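Long-range contact in alpha-glucosidase (Bacteroides thetaiotaomicron, PDB 5XFM), which probably hydrolyses beta-L-arabinopyranosides and alpha-galactosides as a bifunctional glycoside hydrolase of family 97: residues A[122-127]-A[259-264]. The protein carries 1 engineered substitution. Sequence-based numbering, arbitrary orientation.
Sequences VAFRYT and PWRTIT
Val122 and Ile263 bond to each other through both N-H and C=O, as do Phe124 and Arg261, so residues 122-127 and 259-264 run antiparallel, their strand axes 157° apart. All four bonds, Val122 N to Ile263 O, Ile263 N to Val122 O, Phe124 N to Arg261 O and Arg261 N to Phe124 O, measure 2.9 Å and are close to straight, and between these pairs Ala123 faces Thr262 as a non-hydrogen-bonded pair. On the face with Val122 and Ile263, CB of Arg261 sits over the Phe124 ring, 3.4 Å from CE1, a CH-pi contact. The Arg261 chain then bends at chi2 (-66°) and leads its guanidinium away to salt bridges with Glu142 and Glu211. The two strands lie mid-sheet, between strands 110-117 and 206-212, in the N-terminal domain, whose family belongs to the galactose mutarotase clan, consistent with a beta-sandwich of that kind. Across the sheet, the extended Arg125 chain is laid over one face of the Trp260 indole: CG stands 3.7 Å from the centroid of the six-membered ring, and NE comes within 3.2 Å of CZ2, with guanidinium and indole planes 21° apart. Ala123 CB touches the same indole at CE3 (3.8 Å). An alanine in place of Trp260 would probably leave the Arg125 chain without its platform and open a gap beside Ala123.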
ATOM      1  N   VAL A 122      17.222  -3.826   1.928  1.00 21.41           N
ATOM      2  CA  VAL A 122      18.159  -3.049   1.141  1.00 21.52           C
ATOM      3  C   VAL A 122      17.409  -1.908   0.465  1.00 21.67           C
ATOM      4  O   VAL A 122      16.392  -2.133  -0.170  1.00 19.23           O
ATOM      5  CB  VAL A 122      18.848  -3.906   0.073  1.00 20.15           C
ATOM      6  CG1 VAL A 122      19.718  -3.034  -0.819  1.00 24.46           C
ATOM      7  CG2 VAL A 122      19.665  -5.019   0.722  1.00 20.19           C
ATOM      8  N   ALA A 123      17.875  -0.680   0.632  1.00 21.74           N
ATOM      9  CA  ALA A 123      17.306   0.432  -0.123  1.00 20.22           C
ATOM     10  C   ALA A 123      18.422   1.079  -0.913  1.00 18.83           C
ATOM     11  O   ALA A 123      19.445   1.413  -0.349  1.00 24.15           O
ATOM     12  CB  ALA A 123      16.645   1.441   0.795  1.00 25.70           C
ATOM     13  N   PHE A 124      18.272   1.237  -2.219  1.00 21.28           N
ATOM     14  CA  PHE A 124      19.379   1.846  -2.940  1.00 21.21           C
ATOM     15  C   PHE A 124      18.920   2.841  -3.979  1.00 20.09           C
ATOM     16  O   PHE A 124      17.825   2.730  -4.513  1.00 20.58           O
ATOM     17  CB  PHE A 124      20.286   0.777  -3.576  1.00 21.69           C
ATOM     18  CG  PHE A 124      19.710   0.101  -4.787  1.00 22.02           C
ATOM     19  CD1 PHE A 124      18.931  -1.036  -4.655  1.00 19.68           C
ATOM     20  CD2 PHE A 124      19.994   0.568  -6.063  1.00 21.34           C
ATOM     21  CE1 PHE A 124      18.420  -1.669  -5.761  1.00 15.43           C
ATOM     22  CE2 PHE A 124      19.478  -0.064  -7.176  1.00 17.85           C
ATOM     23  CZ  PHE A 124      18.689  -1.184  -7.021  1.00 16.62           C
ATOM     24  N   ARG A 125      19.748   3.848  -4.227  1.00 20.35           N
ATOM     25  CA  ARG A 125      19.378   4.862  -5.205  1.00 21.15           C
ATOM     26  C   ARG A 125      20.595   5.414  -5.919  1.00 24.07           C
ATOM     27  O   ARG A 125      21.731   5.194  -5.498  1.00 24.72           O
ATOM     28  CB  ARG A 125      18.599   6.004  -4.543  1.00 22.25           C
ATOM     29  CG  ARG A 125      19.422   6.872  -3.607  1.00 27.43           C
ATOM     30  CD  ARG A 125      18.713   8.189  -3.314  1.00 21.51           C
ATOM     31  NE  ARG A 125      19.401   8.934  -2.266  1.00 25.50           N
ATOM     32  CZ  ARG A 125      18.906  10.003  -1.649  1.00 27.34           C
ATOM     33  NH1 ARG A 125      17.700  10.467  -1.961  1.00 20.69           N
ATOM     34  NH2 ARG A 125      19.619  10.603  -0.707  1.00 19.65           N
ATOM     35  N   TYR A 126      20.352   6.097  -7.031  1.00 21.76           N
ATOM     36  CA  TYR A 126      21.423   6.748  -7.766  1.00 26.26           C
ATOM     37  C   TYR A 126      21.475   8.235  -7.432  1.00 26.97           C
ATOM     38  O   TYR A 126      20.444   8.852  -7.170  1.00 26.43           O
ATOM     39  CB  TYR A 126      21.234   6.569  -9.271  1.00 23.76           C
ATOM     40  CG  TYR A 126      21.042   5.144  -9.722  1.00 28.86           C
ATOM     41  CD1 TYR A 126      19.768   4.617  -9.878  1.00 23.43           C
ATOM     42  CD2 TYR A 126      22.132   4.327 -10.011  1.00 23.89           C
ATOM     43  CE1 TYR A 126      19.576   3.322 -10.303  1.00 24.89           C
ATOM     44  CE2 TYR A 126      21.951   3.024 -10.434  1.00 23.28           C
ATOM     45  CZ  TYR A 126      20.667   2.526 -10.579  1.00 25.66           C
ATOM     46  OH  TYR A 126      20.463   1.233 -11.005  1.00 19.89           O
ATOM     47  N   THR A 127      22.670   8.814  -7.464  1.00 27.16           N
ATOM     48  CA  THR A 127      22.810  10.264  -7.385  1.00 24.12           C
ATOM     49  C   THR A 127      23.523  10.774  -8.633  1.00 26.65           C
ATOM     50  O   THR A 127      24.372  10.082  -9.200  1.00 28.85           O
ATOM     51  CB  THR A 127      23.571  10.713  -6.115  1.00 24.64           C
ATOM     52  OG1 THR A 127      24.857  10.081  -6.053  1.00 25.45           O
ATOM     53  CG2 THR A 127      22.779  10.363  -4.862  1.00 25.04           C
ATOM     54  N   PRO A 259      14.477   7.800  -7.011  1.00 17.52           N
ATOM     55  CA  PRO A 259      13.848   7.233  -5.812  1.00 16.90           C
ATOM     56  C   PRO A 259      14.589   5.999  -5.303  1.00 17.12           C
ATOM     57  O   PRO A 259      15.544   5.537  -5.935  1.00 12.89           O
ATOM     58  CB  PRO A 259      12.445   6.856  -6.289  1.00 19.48           C
ATOM     59  CG  PRO A 259      12.205   7.698  -7.493  1.00 20.14           C
ATOM     60  CD  PRO A 259      13.537   7.890  -8.140  1.00 23.11           C
ATOM     61  N   TRP A 260      14.164   5.479  -4.158  1.00 15.96           N
ATOM     62  CA  TRP A 260      14.795   4.303  -3.584  1.00 12.56           C
ATOM     63  C   TRP A 260      14.181   3.020  -4.156  1.00 18.26           C
ATOM     64  O   TRP A 260      12.962   2.873  -4.194  1.00 19.12           O
ATOM     65  CB  TRP A 260      14.662   4.317  -2.062  1.00 15.43           C
ATOM     66  CG  TRP A 260      15.345   5.491  -1.413  1.00 22.19           C
ATOM     67  CD1 TRP A 260      14.795   6.718  -1.155  1.00 17.02           C
ATOM     68  CD2 TRP A 260      16.701   5.554  -0.948  1.00 19.82           C
ATOM     69  NE1 TRP A 260      15.724   7.538  -0.560  1.00 16.77           N
ATOM     70  CE2 TRP A 260      16.900   6.848  -0.416  1.00 23.96           C
ATOM     71  CE3 TRP A 260      17.763   4.645  -0.921  1.00 22.02           C
ATOM     72  CZ2 TRP A 260      18.117   7.252   0.131  1.00 16.53           C
ATOM     73  CZ3 TRP A 260      18.974   5.051  -0.375  1.00 21.59           C
ATOM     74  CH2 TRP A 260      19.139   6.344   0.140  1.00 18.50           C
ATOM     75  N   ARG A 261      15.033   2.114  -4.620  1.00 14.38           N
ATOM     76  CA  ARG A 261      14.636   0.757  -4.980  1.00 18.49           C
ATOM     77  C   ARG A 261      14.756  -0.092  -3.717  1.00 18.94           C
ATOM     78  O   ARG A 261      15.795  -0.052  -3.054  1.00 20.38           O
ATOM     79  CB  ARG A 261      15.559   0.207  -6.055  1.00 22.47           C
ATOM     80  CG  ARG A 261      15.831   1.164  -7.201  1.00 21.42           C
ATOM     81  CD  ARG A 261      14.603   1.436  -7.987  1.00 24.22           C
ATOM     82  NE  ARG A 261      14.749   2.516  -8.961  1.00 22.42           N
ATOM     83  CZ  ARG A 261      13.805   3.429  -9.176  1.00 23.65           C
ATOM     84  NH1 ARG A 261      12.684   3.412  -8.461  1.00 15.25           N
ATOM     85  NH2 ARG A 261      13.990   4.380 -10.076  1.00 28.01           N
ATOM     86  N   THR A 262      13.735  -0.870  -3.383  1.00 14.62           N
ATOM     87  CA  THR A 262      13.749  -1.580  -2.107  1.00 14.86           C
ATOM     88  C   THR A 262      13.646  -3.097  -2.246  1.00 19.45           C
ATOM     89  O   THR A 262      12.843  -3.623  -3.024  1.00 16.76           O
ATOM     90  CB  THR A 262      12.610  -1.097  -1.188  1.00 14.20           C
ATOM     91  OG1 THR A 262      11.349  -1.538  -1.707  1.00 18.17           O
ATOM     92  CG2 THR A 262      12.611   0.435  -1.088  1.00 14.13           C
ATOM     93  N   ILE A 263      14.463  -3.789  -1.460  1.00 23.91           N
ATOM     94  CA  ILE A 263      14.488  -5.241  -1.423  1.00 23.91           C
ATOM     95  C   ILE A 263      14.345  -5.743   0.013  1.00 23.36           C
ATOM     96  O   ILE A 263      15.263  -5.603   0.818  1.00 27.87           O
ATOM     97  CB  ILE A 263      15.793  -5.799  -2.006  1.00 23.07           C
ATOM     98  CG1 ILE A 263      16.122  -5.129  -3.341  1.00 24.27           C
ATOM     99  CG2 ILE A 263      15.716  -7.313  -2.145  1.00 27.06           C
ATOM    100  CD1 ILE A 263      17.507  -5.478  -3.867  1.00 22.08           C
ATOM    101  N   THR A 264      13.189  -6.303   0.342  1.00 21.06           N
ATOM    102  CA  THR A 264      12.975  -6.860   1.670  1.00 16.50           C
ATOM    103  C   THR A 264      13.215  -8.360   1.601  1.00 18.46           C
ATOM    104  O   THR A 264      12.503  -9.073   0.912  1.00 17.19           O
ATOM    105  CB  THR A 264      11.551  -6.576   2.176  1.00 20.74           C
ATOM    106  OG1 THR A 264      11.338  -5.162   2.224  1.00 17.02           O
ATOM    107  CG2 THR A 264      11.333  -7.175   3.560  1.00 17.37           C
TER